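Local coordinates for protein excinuclease ABC, subunit A. (PDB 2VF7) that binds DNA and zinc, binds and hydrolyses ATP as a UvrA-family ABC protein, and probably takes part in recognising damaged DNA for excision repair, at residues T597-A603 with R723-T729; G630-F634 with R671-T676; E647-M651 with Y661-P665. The protein carries 1 engineered substitution. All coordinates share one frame; numbering follows the deposited sequence.

Contact 1 of 3, residues T597-A603 with R723-T729. With ADP (adenosine-5'-diphosphate), chain E.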
ATOM      1  N   THR A 597      14.407  -9.645  16.463  1.00 58.56           N
ATOM      2  CA  THR A 597      13.272 -10.507  16.119  1.00 58.06           C
ATOM      3  C   THR A 597      12.678 -11.034  17.412  1.00 57.78           C
ATOM      4  O   THR A 597      13.252 -10.810  18.475  1.00 57.51           O
ATOM      5  CB  THR A 597      13.687 -11.689  15.218  1.00 57.65           C
ATOM      6  OG1 THR A 597      14.428 -12.644  15.993  1.00 59.37           O
ATOM      7  CG2 THR A 597      14.524 -11.212  14.030  1.00 57.28           C
ATOM      8  N   PRO A 598      11.506 -11.705  17.337  1.00 58.05           N
ATOM      9  CA  PRO A 598      10.880 -12.295  18.537  1.00 57.62           C
ATOM     10  C   PRO A 598      11.512 -13.577  19.134  1.00 58.04           C
ATOM     11  O   PRO A 598      10.957 -14.119  20.105  1.00 58.02           O
ATOM     12  CB  PRO A 598       9.434 -12.562  18.079  1.00 57.74           C
ATOM     13  CG  PRO A 598       9.281 -11.888  16.713  1.00 56.83           C
ATOM     14  CD  PRO A 598      10.654 -11.878  16.140  1.00 57.60           C
ATOM     15  N   ARG A 599      12.629 -14.069  18.576  1.00 58.18           N
ATOM     16  CA  ARG A 599      13.408 -15.150  19.218  1.00 58.69           C
ATOM     17  C   ARG A 599      13.816 -14.723  20.609  1.00 59.33           C
ATOM     18  O   ARG A 599      13.787 -15.518  21.548  1.00 60.04           O
ATOM     19  CB  ARG A 599      14.760 -15.342  18.560  1.00 58.01           C
ATOM     20  CG  ARG A 599      14.804 -15.996  17.281  1.00 59.12           C
ATOM     21  CD  ARG A 599      15.837 -17.094  17.336  1.00 57.81           C
ATOM     22  NE  ARG A 599      15.150 -18.327  17.674  1.00 59.31           N
ATOM     23  CZ  ARG A 599      14.429 -19.034  16.814  1.00 55.81           C
ATOM     24  NH1 ARG A 599      14.307 -18.647  15.553  1.00 51.98           N
ATOM     25  NH2 ARG A 599      13.848 -20.136  17.227  1.00 56.37           N
ATOM     26  N   SER A 600      14.293 -13.476  20.690  1.00 59.56           N
ATOM     27  CA  SER A 600      14.888 -12.902  21.892  1.00 59.89           C
ATOM     28  C   SER A 600      13.856 -12.591  22.956  1.00 60.03           C
ATOM     29  O   SER A 600      12.725 -12.170  22.647  1.00 59.28           O
ATOM     30  CB  SER A 600      15.637 -11.626  21.551  1.00 59.58           C
ATOM     31  OG  SER A 600      16.697 -11.881  20.641  1.00 60.46           O
ATOM     32  N   ASN A 601      14.268 -12.801  24.208  1.00 60.16           N
ATOM     33  CA  ASN A 601      13.478 -12.441  25.371  1.00 60.07           C
ATOM     34  C   ASN A 601      14.360 -12.336  26.638  1.00 60.97           C
ATOM     35  O   ASN A 601      15.542 -12.694  26.608  1.00 60.58           O
ATOM     36  CB  ASN A 601      12.266 -13.393  25.510  1.00 60.08           C
ATOM     37  CG  ASN A 601      12.646 -14.880  25.494  1.00 58.52           C
ATOM     38  OD1 ASN A 601      11.917 -15.699  24.953  1.00 59.40           O
ATOM     39  ND2 ASN A 601      13.769 -15.225  26.093  1.00 53.71           N
ATOM     40  N   MET A 602      13.817 -11.798  27.731  1.00 62.06           N
ATOM     41  CA  MET A 602      14.563 -11.761  29.005  1.00 62.57           C
ATOM     42  C   MET A 602      15.103 -13.134  29.362  1.00 61.61           C
ATOM     43  O   MET A 602      16.268 -13.264  29.769  1.00 61.11           O
ATOM     44  CB  MET A 602      13.665 -11.340  30.166  1.00 63.08           C
ATOM     45  CG  MET A 602      13.601  -9.856  30.469  1.00 63.54           C
ATOM     46  SD  MET A 602      12.098  -9.542  31.436  1.00 64.35           S
ATOM     47  CE  MET A 602      12.621  -8.126  32.362  1.00 65.37           C
ATOM     48  N   ALA A 603      14.242 -14.146  29.225  1.00 60.14           N
ATOM     49  CA  ALA A 603      14.525 -15.500  29.718  1.00 60.35           C
ATOM     50  C   ALA A 603      15.853 -16.033  29.220  1.00 60.43           C
ATOM     51  O   ALA A 603      16.588 -16.730  29.915  1.00 61.54           O
ATOM     52  CB  ALA A 603      13.422 -16.455  29.305  1.00 59.65           C
ATOM     53  N   ARG A 723       7.085 -10.217  31.050  1.00 53.54           N
ATOM     54  CA  ARG A 723       6.963 -11.667  30.984  1.00 53.62           C
ATOM     55  C   ARG A 723       8.260 -12.311  30.499  1.00 54.32           C
ATOM     56  O   ARG A 723       8.903 -11.828  29.567  1.00 54.93           O
ATOM     57  CB  ARG A 723       5.801 -12.085  30.066  1.00 53.58           C
ATOM     58  CG  ARG A 723       4.419 -11.725  30.594  1.00 52.80           C
ATOM     59  CD  ARG A 723       3.297 -12.262  29.700  1.00 54.62           C
ATOM     60  NE  ARG A 723       3.226 -11.552  28.423  1.00 60.49           N
ATOM     61  CZ  ARG A 723       2.649 -10.351  28.240  1.00 62.40           C
ATOM     62  NH1 ARG A 723       2.059  -9.701  29.259  1.00 59.47           N
ATOM     63  NH2 ARG A 723       2.673  -9.785  27.036  1.00 59.17           N
ATOM     64  N   LEU A 724       8.643 -13.409  31.142  1.00 54.28           N
ATOM     65  CA  LEU A 724       9.899 -14.106  30.857  1.00 53.66           C
ATOM     66  C   LEU A 724      10.165 -14.330  29.372  1.00 53.10           C
ATOM     67  O   LEU A 724      11.268 -14.095  28.900  1.00 53.39           O
ATOM     68  CB  LEU A 724       9.916 -15.446  31.607  1.00 53.96           C
ATOM     69  CG  LEU A 724      10.616 -15.379  32.955  1.00 53.25           C
ATOM     70  CD1 LEU A 724      10.147 -14.169  33.716  1.00 53.12           C
ATOM     71  CD2 LEU A 724      10.381 -16.667  33.720  1.00 53.34           C
ATOM     72  N   GLY A 725       9.141 -14.767  28.650  1.00 52.53           N
ATOM     73  CA  GLY A 725       9.213 -15.042  27.215  1.00 52.64           C
ATOM     74  C   GLY A 725       8.748 -13.898  26.315  1.00 52.81           C
ATOM     75  O   GLY A 725       8.703 -14.047  25.095  1.00 53.33           O
ATOM     76  N   GLN A 726       8.412 -12.749  26.899  1.00 52.80           N
ATOM     77  CA  GLN A 726       7.855 -11.627  26.119  1.00 51.43           C
ATOM     78  C   GLN A 726       8.852 -11.274  25.030  1.00 51.60           C
ATOM     79  O   GLN A 726      10.008 -11.012  25.344  1.00 51.71           O
ATOM     80  CB  GLN A 726       7.546 -10.425  27.018  1.00 51.01           C
ATOM     81  CG  GLN A 726       6.736  -9.359  26.309  1.00 51.52           C
ATOM     82  CD  GLN A 726       6.296  -8.201  27.184  1.00 50.65           C
ATOM     83  OE1 GLN A 726       6.326  -8.263  28.424  1.00 47.91           O
ATOM     84  NE2 GLN A 726       5.843  -7.139  26.534  1.00 49.61           N
ATOM     85  N   PRO A 727       8.427 -11.306  23.740  1.00 51.48           N
ATOM     86  CA  PRO A 727       9.369 -11.091  22.641  1.00 51.83           C
ATOM     87  C   PRO A 727       9.977  -9.699  22.710  1.00 51.94           C
ATOM     88  O   PRO A 727       9.315  -8.779  23.166  1.00 52.53           O
ATOM     89  CB  PRO A 727       8.484 -11.174  21.394  1.00 52.18           C
ATOM     90  CG  PRO A 727       7.292 -11.885  21.810  1.00 51.14           C
ATOM     91  CD  PRO A 727       7.062 -11.499  23.233  1.00 51.06           C
ATOM     92  N   ALA A 728      11.208  -9.558  22.225  1.00 51.54           N
ATOM     93  CA  ALA A 728      11.969  -8.311  22.271  1.00 50.49           C
ATOM     94  C   ALA A 728      11.400  -7.222  21.369  1.00 50.38           C
ATOM     95  O   ALA A 728      11.642  -6.031  21.568  1.00 49.95           O
ATOM     96  CB  ALA A 728      13.412  -8.602  21.876  1.00 50.26           C
ATOM     97  N   THR A 729      10.661  -7.630  20.349  1.00 50.09           N
ATOM     98  CA  THR A 729      10.095  -6.666  19.421  1.00 49.73           C
ATOM     99  C   THR A 729       8.958  -5.846  20.065  1.00 50.00           C
ATOM    100  O   THR A 729       8.566  -4.804  19.526  1.00 49.01           O
ATOM    101  CB  THR A 729       9.657  -7.360  18.102  1.00 50.30           C
ATOM    102  OG1 THR A 729       8.969  -8.578  18.411  1.00 47.65           O
ATOM    103  CG2 THR A 729      10.887  -7.684  17.245  1.00 48.95           C
TER
HETATM  104  PB  ADP E 902       3.762   2.807  29.258  1.00 43.47           P
HETATM  105  O1B ADP E 902       3.363   3.737  30.368  1.00 47.23           O
HETATM  106  O2B ADP E 902       5.089   2.143  29.475  1.00 45.01           O
HETATM  107  O3B ADP E 902       3.651   3.459  27.892  1.00 46.30           O
HETATM  108  PA  ADP E 902       2.811   0.383  28.239  1.00 39.89           P
HETATM  109  O1A ADP E 902       4.188   0.408  27.573  1.00 37.11           O
HETATM  110  O2A ADP E 902       1.592   0.355  27.377  1.00 42.67           O
HETATM  111  O3A ADP E 902       2.685   1.598  29.278  1.00 40.97           O
HETATM  112  O5' ADP E 902       2.759  -0.969  29.111  1.00 41.35           O
HETATM  113  C5' ADP E 902       1.562  -1.613  29.553  1.00 39.25           C
HETATM  114  C4' ADP E 902       1.642  -3.083  29.176  1.00 39.34           C
HETATM  115  O4' ADP E 902       1.549  -3.188  27.750  1.00 39.71           O
HETATM  116  C3' ADP E 902       2.942  -3.786  29.567  1.00 39.63           C
HETATM  117  O3' ADP E 902       2.678  -5.128  30.048  1.00 36.89           O
HETATM  118  C2' ADP E 902       3.709  -3.804  28.252  1.00 39.03           C
HETATM  119  O2' ADP E 902       4.711  -4.814  28.185  1.00 39.62           O
HETATM  120  C1' ADP E 902       2.596  -4.003  27.231  1.00 39.55           C
HETATM  121  N9  ADP E 902       2.935  -3.515  25.881  1.00 39.48           N
HETATM  122  C8  ADP E 902       3.219  -2.234  25.561  1.00 39.84           C
HETATM  123  N7  ADP E 902       3.504  -2.079  24.254  1.00 37.04           N
HETATM  124  C5  ADP E 902       3.387  -3.307  23.712  1.00 38.64           C
HETATM  125  C6  ADP E 902       3.511  -3.853  22.350  1.00 38.51           C
HETATM  126  N6  ADP E 902       3.860  -3.041  21.318  1.00 40.16           N
HETATM  127  N1  ADP E 902       3.297  -5.170  22.188  1.00 40.37           N
HETATM  128  C2  ADP E 902       2.956  -5.992  23.208  1.00 39.14           C
HETATM  129  N3  ADP E 902       2.811  -5.561  24.467  1.00 40.30           N
HETATM  130  C4  ADP E 902       3.003  -4.246  24.775  1.00 39.63           C
HETATM  131  O   HOH W   1      11.035 -10.578  27.620  1.00 32.86           O
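Two backbone hydrogen bonds tie 597-603 to 723-729: Ala603 N gives to Leu724 O at 3.0 Å, and Ala728 N gives a weak one to Ser600 O, bent to 133° at the hydrogen. Pro727 CA also offers a C-H to Ser600 O. Pro598 and Pro727 meet CB to CB at 3.7 Å, two rigid rings suited to a close apolar join between loops. Thr729 meets the other loop with both branches: OG1 lies against Pro598 CG at 3.7 Å, while the methyl CG2 touches Thr597. Small side chains let the loops run close further on, where Ser600 CB meets Ala728 CB. Asn601 takes the N-cap position of helix 602-605, and Arg723 to Gln726 form a type I turn, so a helix start in one loop packs on a turn in the other, within the ABC ATPase part of the chain. A water joins them, accepting from Met602 N and donating to Arg723 O. From this turn Gln726 reaches the nucleotide. Its chain, extended throughout (chi1 -169°), carries NE2 to within 3.1 Å of ADP O2' in a nearly straight bond; Glu730 is a second, weak partner of the same amide nitrogen.

Contact 2 of 3, residues G630-F634 with R671-T676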
ATOM      1  N   GLY A 630      17.286 -30.057  25.708  1.00 55.28           N
ATOM      2  CA  GLY A 630      17.155 -29.586  24.329  1.00 55.66           C
ATOM      3  C   GLY A 630      15.735 -29.575  23.779  1.00 55.31           C
ATOM      4  O   GLY A 630      15.373 -28.673  23.044  1.00 57.35           O
ATOM      5  N   ARG A 631      14.922 -30.556  24.137  1.00 54.67           N
ATOM      6  CA  ARG A 631      13.497 -30.551  23.817  1.00 53.88           C
ATOM      7  C   ARG A 631      12.800 -29.225  24.204  1.00 54.38           C
ATOM      8  O   ARG A 631      11.769 -28.883  23.657  1.00 54.03           O
ATOM      9  CB  ARG A 631      12.824 -31.728  24.538  1.00 53.56           C
ATOM     10  CG  ARG A 631      11.348 -31.953  24.248  1.00 51.45           C
ATOM     11  CD  ARG A 631      11.167 -32.594  22.875  1.00 51.59           C
ATOM     12  NE  ARG A 631       9.782 -32.520  22.412  1.00 48.39           N
ATOM     13  CZ  ARG A 631       9.253 -33.321  21.509  1.00 49.27           C
ATOM     14  NH1 ARG A 631       9.979 -34.284  20.948  1.00 48.62           N
ATOM     15  NH2 ARG A 631       7.982 -33.172  21.180  1.00 51.44           N
ATOM     16  N   PHE A 632      13.359 -28.493  25.168  1.00 54.86           N
ATOM     17  CA  PHE A 632      12.650 -27.367  25.763  1.00 54.68           C
ATOM     18  C   PHE A 632      13.258 -26.047  25.309  1.00 54.83           C
ATOM     19  O   PHE A 632      12.901 -24.979  25.803  1.00 55.26           O
ATOM     20  CB  PHE A 632      12.556 -27.512  27.297  1.00 54.72           C
ATOM     21  CG  PHE A 632      11.897 -28.802  27.747  1.00 54.80           C
ATOM     22  CD1 PHE A 632      10.511 -28.903  27.838  1.00 54.67           C
ATOM     23  CD2 PHE A 632      12.662 -29.918  28.062  1.00 54.90           C
ATOM     24  CE1 PHE A 632       9.890 -30.109  28.229  1.00 55.15           C
ATOM     25  CE2 PHE A 632      12.049 -31.137  28.453  1.00 54.41           C
ATOM     26  CZ  PHE A 632      10.662 -31.223  28.551  1.00 53.15           C
ATOM     27  N   SER A 633      14.175 -26.136  24.350  1.00 54.58           N
ATOM     28  CA  SER A 633      14.699 -24.974  23.672  1.00 54.72           C
ATOM     29  C   SER A 633      13.773 -24.610  22.511  1.00 54.45           C
ATOM     30  O   SER A 633      13.241 -25.490  21.830  1.00 54.61           O
ATOM     31  CB  SER A 633      16.106 -25.274  23.139  1.00 55.31           C
ATOM     32  OG  SER A 633      16.796 -24.080  22.786  1.00 56.16           O
ATOM     33  N   PHE A 634      13.556 -23.323  22.285  1.00 53.96           N
ATOM     34  CA  PHE A 634      12.892 -22.900  21.049  1.00 53.41           C
ATOM     35  C   PHE A 634      13.936 -22.420  20.047  1.00 53.79           C
ATOM     36  O   PHE A 634      13.583 -21.824  19.044  1.00 54.17           O
ATOM     37  CB  PHE A 634      11.841 -21.813  21.314  1.00 53.41           C
ATOM     38  CG  PHE A 634      12.359 -20.650  22.106  1.00 52.71           C
ATOM     39  CD1 PHE A 634      13.036 -19.607  21.477  1.00 52.05           C
ATOM     40  CD2 PHE A 634      12.190 -20.604  23.483  1.00 52.85           C
ATOM     41  CE1 PHE A 634      13.542 -18.565  22.207  1.00 52.24           C
ATOM     42  CE2 PHE A 634      12.693 -19.560  24.217  1.00 52.12           C
ATOM     43  CZ  PHE A 634      13.356 -18.542  23.592  1.00 53.32           C
ATOM     44  N   ARG A 671       5.111 -21.221  21.261  1.00 57.08           N
ATOM     45  CA  ARG A 671       6.467 -21.493  20.709  1.00 57.17           C
ATOM     46  C   ARG A 671       6.850 -22.984  20.631  1.00 57.33           C
ATOM     47  O   ARG A 671       7.947 -23.315  20.150  1.00 57.53           O
ATOM     48  CB  ARG A 671       7.564 -20.793  21.494  1.00 56.67           C
ATOM     49  CG  ARG A 671       7.673 -19.307  21.426  1.00 59.01           C
ATOM     50  CD  ARG A 671       8.902 -18.861  22.270  1.00 57.73           C
ATOM     51  NE  ARG A 671       8.867 -17.446  22.646  1.00 60.47           N
ATOM     52  CZ  ARG A 671       9.612 -16.479  22.094  1.00 59.74           C
ATOM     53  NH1 ARG A 671      10.472 -16.754  21.124  1.00 60.30           N
ATOM     54  NH2 ARG A 671       9.509 -15.224  22.528  1.00 59.03           N
ATOM     55  N   TYR A 672       5.967 -23.871  21.102  1.00 56.85           N
ATOM     56  CA  TYR A 672       6.278 -25.300  21.204  1.00 56.48           C
ATOM     57  C   TYR A 672       5.188 -26.147  20.599  1.00 56.71           C
ATOM     58  O   TYR A 672       4.041 -25.698  20.511  1.00 57.31           O
ATOM     59  CB  TYR A 672       6.478 -25.708  22.674  1.00 56.28           C
ATOM     60  CG  TYR A 672       7.661 -25.039  23.343  1.00 55.86           C
ATOM     61  CD1 TYR A 672       8.928 -25.616  23.299  1.00 53.64           C
ATOM     62  CD2 TYR A 672       7.512 -23.791  24.011  1.00 57.30           C
ATOM     63  CE1 TYR A 672      10.023 -24.987  23.915  1.00 54.95           C
ATOM     64  CE2 TYR A 672       8.604 -23.154  24.631  1.00 54.55           C
ATOM     65  CZ  TYR A 672       9.852 -23.764  24.571  1.00 55.17           C
ATOM     66  OH  TYR A 672      10.926 -23.165  25.180  1.00 56.48           O
ATOM     67  N   ASN A 673       5.533 -27.366  20.173  1.00 56.26           N
ATOM     68  CA  ASN A 673       4.509 -28.313  19.723  1.00 55.88           C
ATOM     69  C   ASN A 673       3.681 -28.794  20.914  1.00 56.35           C
ATOM     70  O   ASN A 673       4.013 -28.476  22.052  1.00 56.81           O
ATOM     71  CB  ASN A 673       5.063 -29.451  18.828  1.00 54.68           C
ATOM     72  CG  ASN A 673       6.045 -30.358  19.542  1.00 54.22           C
ATOM     73  OD1 ASN A 673       5.923 -30.618  20.735  1.00 55.53           O
ATOM     74  ND2 ASN A 673       7.015 -30.864  18.804  1.00 51.28           N
ATOM     75  N   ALA A 674       2.588 -29.506  20.647  1.00 56.80           N
ATOM     76  CA  ALA A 674       1.616 -29.890  21.668  1.00 57.17           C
ATOM     77  C   ALA A 674       2.164 -30.946  22.606  1.00 57.47           C
ATOM     78  O   ALA A 674       1.798 -31.001  23.770  1.00 57.84           O
ATOM     79  CB  ALA A 674       0.340 -30.404  21.010  1.00 56.66           C
ATOM     80  N   GLU A 675       3.022 -31.804  22.078  1.00 58.11           N
ATOM     81  CA  GLU A 675       3.569 -32.924  22.830  1.00 58.37           C
ATOM     82  C   GLU A 675       4.570 -32.447  23.883  1.00 57.94           C
ATOM     83  O   GLU A 675       4.681 -33.037  24.954  1.00 57.79           O
ATOM     84  CB  GLU A 675       4.214 -33.906  21.859  1.00 58.95           C
ATOM     85  CG  GLU A 675       4.980 -35.016  22.507  1.00 62.30           C
ATOM     86  CD  GLU A 675       5.606 -35.922  21.496  1.00 67.27           C
ATOM     87  OE1 GLU A 675       5.171 -35.869  20.320  1.00 69.79           O
ATOM     88  OE2 GLU A 675       6.517 -36.696  21.877  1.00 69.85           O
ATOM     89  N   THR A 676       5.271 -31.355  23.582  1.00 57.72           N
ATOM     90  CA  THR A 676       6.202 -30.739  24.529  1.00 57.24           C
ATOM     91  C   THR A 676       5.461 -30.073  25.702  1.00 56.92           C
ATOM     92  O   THR A 676       5.991 -29.997  26.804  1.00 56.66           O
ATOM     93  CB  THR A 676       7.121 -29.731  23.805  1.00 57.36           C
ATOM     94  OG1 THR A 676       7.676 -30.347  22.636  1.00 56.70           O
ATOM     95  CG2 THR A 676       8.230 -29.273  24.693  1.00 57.38           C
TER
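Three hydrogen bonds cross between 630-634 and 671-676. Arg631 NE gives to Thr676 OG1 at 3.0 Å, the hydroxyl sitting at the guanidinium edge and close to its plane, and NH2 gives a weak bond to Asn673 OD1. Arginine suits this place because its chain, leaving with CG beside the carbonyl carbon and bending at chi2 (76°), brings several N-H groups to one loop. Tyr672 OH gives to Phe632 O at 2.8 Å from above the carbonyl plane, and Tyr672 OH also lies at the edge of the Phe634 ring. Charge adds a long salt bridge, Arg631 NH2 to Glu675 OE2 at 3.9 Å, an attraction of charges alone with no N-H aimed at the oxygen; Glu675 also bonds Tyr627. In the cation-pi contact Arg671 CZ lies 4.6 Å from the Phe634 ring centroid, over its face, with CD packed there too, while Arg671 NH2 and NH1 bond Gly725 O and Pro598 O. Apolar packing adds Thr676 CG2 against Phe632 CD1. Asn673 OD1 also accepts from Thr676 N at 3.0 Å, nearly along the C=O axis: this Asx motif shapes the loop following the second CxxC pair of the Cys4 zinc module.

Contact 3 of 3, residues E647-M651 with Y661-P665. With ZN (zinc ion), chain G.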
ATOM      1  N   GLU A 647       9.606 -18.957  17.400  1.00 57.35           N
ATOM      2  CA  GLU A 647       9.500 -17.512  17.662  1.00 57.32           C
ATOM      3  C   GLU A 647       8.141 -17.099  18.224  1.00 57.24           C
ATOM      4  O   GLU A 647       8.011 -16.032  18.815  1.00 57.15           O
ATOM      5  CB  GLU A 647       9.811 -16.698  16.406  1.00 57.45           C
ATOM      6  CG  GLU A 647      11.173 -17.009  15.837  1.00 59.65           C
ATOM      7  CD  GLU A 647      11.687 -15.979  14.862  1.00 62.55           C
ATOM      8  OE1 GLU A 647      10.919 -15.067  14.468  1.00 64.00           O
ATOM      9  OE2 GLU A 647      12.881 -16.085  14.497  1.00 62.57           O
ATOM     10  N   GLY A 648       7.137 -17.949  18.041  1.00 57.76           N
ATOM     11  CA  GLY A 648       5.803 -17.742  18.602  1.00 58.39           C
ATOM     12  C   GLY A 648       4.970 -16.787  17.783  1.00 58.98           C
ATOM     13  O   GLY A 648       3.751 -16.747  17.915  1.00 58.06           O
ATOM     14  N   TRP A 649       5.666 -16.028  16.937  1.00 60.38           N
ATOM     15  CA  TRP A 649       5.111 -14.935  16.152  1.00 61.93           C
ATOM     16  C   TRP A 649       5.547 -14.994  14.696  1.00 62.35           C
ATOM     17  O   TRP A 649       6.624 -15.495  14.381  1.00 62.70           O
ATOM     18  CB  TRP A 649       5.496 -13.595  16.772  1.00 62.39           C
ATOM     19  CG  TRP A 649       4.417 -13.055  17.652  1.00 63.59           C
ATOM     20  CD1 TRP A 649       3.336 -12.300  17.267  1.00 64.80           C
ATOM     21  CD2 TRP A 649       4.284 -13.246  19.056  1.00 62.67           C
ATOM     22  NE1 TRP A 649       2.549 -11.993  18.354  1.00 64.08           N
ATOM     23  CE2 TRP A 649       3.104 -12.570  19.464  1.00 63.15           C
ATOM     24  CE3 TRP A 649       5.037 -13.925  20.007  1.00 61.87           C
ATOM     25  CZ2 TRP A 649       2.675 -12.551  20.771  1.00 62.79           C
ATOM     26  CZ3 TRP A 649       4.626 -13.889  21.310  1.00 64.97           C
ATOM     27  CH2 TRP A 649       3.448 -13.211  21.687  1.00 65.12           C
ATOM     28  N   VAL A 650       4.692 -14.493  13.813  1.00 63.02           N
ATOM     29  CA  VAL A 650       4.940 -14.546  12.375  1.00 63.79           C
ATOM     30  C   VAL A 650       4.808 -13.164  11.720  1.00 64.32           C
ATOM     31  O   VAL A 650       3.905 -12.388  12.052  1.00 63.58           O
ATOM     32  CB  VAL A 650       4.032 -15.606  11.683  1.00 63.97           C
ATOM     33  CG1 VAL A 650       2.607 -15.062  11.414  1.00 63.50           C
ATOM     34  CG2 VAL A 650       4.681 -16.109  10.400  1.00 64.67           C
ATOM     35  N   MET A 651       5.724 -12.869  10.801  1.00 65.54           N
ATOM     36  CA  MET A 651       5.738 -11.580  10.109  1.00 66.81           C
ATOM     37  C   MET A 651       4.618 -11.463   9.070  1.00 67.54           C
ATOM     38  O   MET A 651       4.437 -12.338   8.216  1.00 67.50           O
ATOM     39  CB  MET A 651       7.098 -11.322   9.444  1.00 66.98           C
ATOM     40  CG  MET A 651       7.188  -9.975   8.727  1.00 67.61           C
ATOM     41  SD  MET A 651       8.190  -8.739   9.568  1.00 69.16           S
ATOM     42  CE  MET A 651       9.694  -8.894   8.603  1.00 69.56           C
ATOM     43  N   TYR A 661       4.162  -7.931  13.495  1.00 62.86           N
ATOM     44  CA  TYR A 661       4.091  -9.347  13.906  1.00 61.26           C
ATOM     45  C   TYR A 661       2.711  -9.796  14.409  1.00 60.50           C
ATOM     46  O   TYR A 661       2.077  -9.107  15.190  1.00 60.25           O
ATOM     47  CB  TYR A 661       5.170  -9.677  14.957  1.00 60.57           C
ATOM     48  CG  TYR A 661       6.583  -9.774  14.406  1.00 59.30           C
ATOM     49  CD1 TYR A 661       7.443  -8.670  14.431  1.00 59.09           C
ATOM     50  CD2 TYR A 661       7.055 -10.965  13.854  1.00 57.87           C
ATOM     51  CE1 TYR A 661       8.750  -8.756  13.924  1.00 59.57           C
ATOM     52  CE2 TYR A 661       8.353 -11.071  13.341  1.00 58.29           C
ATOM     53  CZ  TYR A 661       9.204  -9.964  13.388  1.00 59.52           C
ATOM     54  OH  TYR A 661      10.491 -10.061  12.872  1.00 58.79           O
ATOM     55  N   ALA A 662       2.263 -10.954  13.933  1.00 59.89           N
ATOM     56  CA  ALA A 662       1.013 -11.573  14.371  1.00 59.67           C
ATOM     57  C   ALA A 662       1.332 -12.892  15.080  1.00 59.27           C
ATOM     58  O   ALA A 662       2.399 -13.460  14.849  1.00 59.29           O
ATOM     59  CB  ALA A 662       0.114 -11.821  13.181  1.00 59.37           C
ATOM     60  N   PRO A 663       0.432 -13.382  15.963  1.00 59.28           N
ATOM     61  CA  PRO A 663       0.770 -14.658  16.630  1.00 58.90           C
ATOM     62  C   PRO A 663       0.765 -15.815  15.631  1.00 58.49           C
ATOM     63  O   PRO A 663      -0.010 -15.801  14.683  1.00 59.19           O
ATOM     64  CB  PRO A 663      -0.340 -14.829  17.675  1.00 58.93           C
ATOM     65  CG  PRO A 663      -1.040 -13.487  17.751  1.00 59.52           C
ATOM     66  CD  PRO A 663      -0.878 -12.862  16.403  1.00 59.26           C
ATOM     67  N   CYS A 664       1.649 -16.785  15.821  1.00 57.91           N
ATOM     68  CA  CYS A 664       1.719 -17.948  14.952  1.00 57.32           C
ATOM     69  C   CYS A 664       0.362 -18.670  14.871  1.00 57.20           C
ATOM     70  O   CYS A 664      -0.255 -18.935  15.892  1.00 57.14           O
ATOM     71  CB  CYS A 664       2.802 -18.890  15.460  1.00 57.15           C
ATOM     72  SG  CYS A 664       2.930 -20.423  14.560  1.00 57.62           S
ATOM     73  N   PRO A 665      -0.122 -18.962  13.643  1.00 57.26           N
ATOM     74  CA  PRO A 665      -1.408 -19.643  13.467  1.00 56.91           C
ATOM     75  C   PRO A 665      -1.466 -21.075  14.020  1.00 56.96           C
ATOM     76  O   PRO A 665      -2.548 -21.625  14.169  1.00 56.80           O
ATOM     77  CB  PRO A 665      -1.584 -19.653  11.951  1.00 57.08           C
ATOM     78  CG  PRO A 665      -0.213 -19.509  11.407  1.00 56.83           C
ATOM     79  CD  PRO A 665       0.492 -18.621  12.347  1.00 56.70           C
TER
HETATM   80 ZN    ZN G 904       4.310 -21.528  16.213  1.00 55.91          ZN
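Cys664 N bonds Gly648 O at 3.0 Å, approaching from above the carbonyl plane, and so ties a zinc ligand to the opposite segment. Cys664 SG binds zinc at 2.4 Å, and Cys641, Cys644 and Cys667 complete the site. Glycine suits position 648, whose positive phi (81°) turns the chain into the strand. Next along, Val650 and Ala662 form the hydrogen-bonded pair of a short antiparallel hairpin, with Ala662 N giving to Val650 O at 2.9 Å in a nearly straight bond; the return bond from Val650 N is less certain, because the place of Ala662 O is less sure. On one face of the hairpin Met651 SD lies over the Tyr661 ring, 4.5 Å from its centroid and nearer the rim, a Met-aromatic contact. The Met651 chain leaves with CG anti to the backbone N (chi1 -179°) and bends twice, which lets the flexible thioether settle on the flat ring. At one of the two non-hydrogen-bonded pairs, Pro663 CA lies over the face of the five-membered ring of Trp649, 3.8 Å from its centroid, in a CH-pi contact. On the other face Val650 CG1 packs at 4.2 Å on Pro665 CD. Further out, Trp649 also leans on Pro727, and Glu647 holds Arg599 in a salt bridge. The hairpin thus fixes where one thiolate ligand begins, and four cysteine ligands are consistent with a structural role for the zinc.

How the contacts relate
The chain from Thr597 to Thr729 brackets contact 2, which in turn brackets contact 3, so the zinc module rises from between the two loops of contact 1. The centres of contacts 1 and 2 lie about 16 Å apart. The centres of contacts 1 and 3 lie about 13 Å apart. Arg599 of contact 1 reaches into both of the others, and Arg671 of contact 2 reaches back to contact 1. Packing closes the join to the hairpin: Pro727 CG lies 3.4 Å from Trp649 CZ3, and Pro598 CG lies 3.6 Å from Tyr661 CE2. Contact 1 touches ADP and contact 3 binds zinc, so continuous contacts join the nucleotide pocket to the metal site.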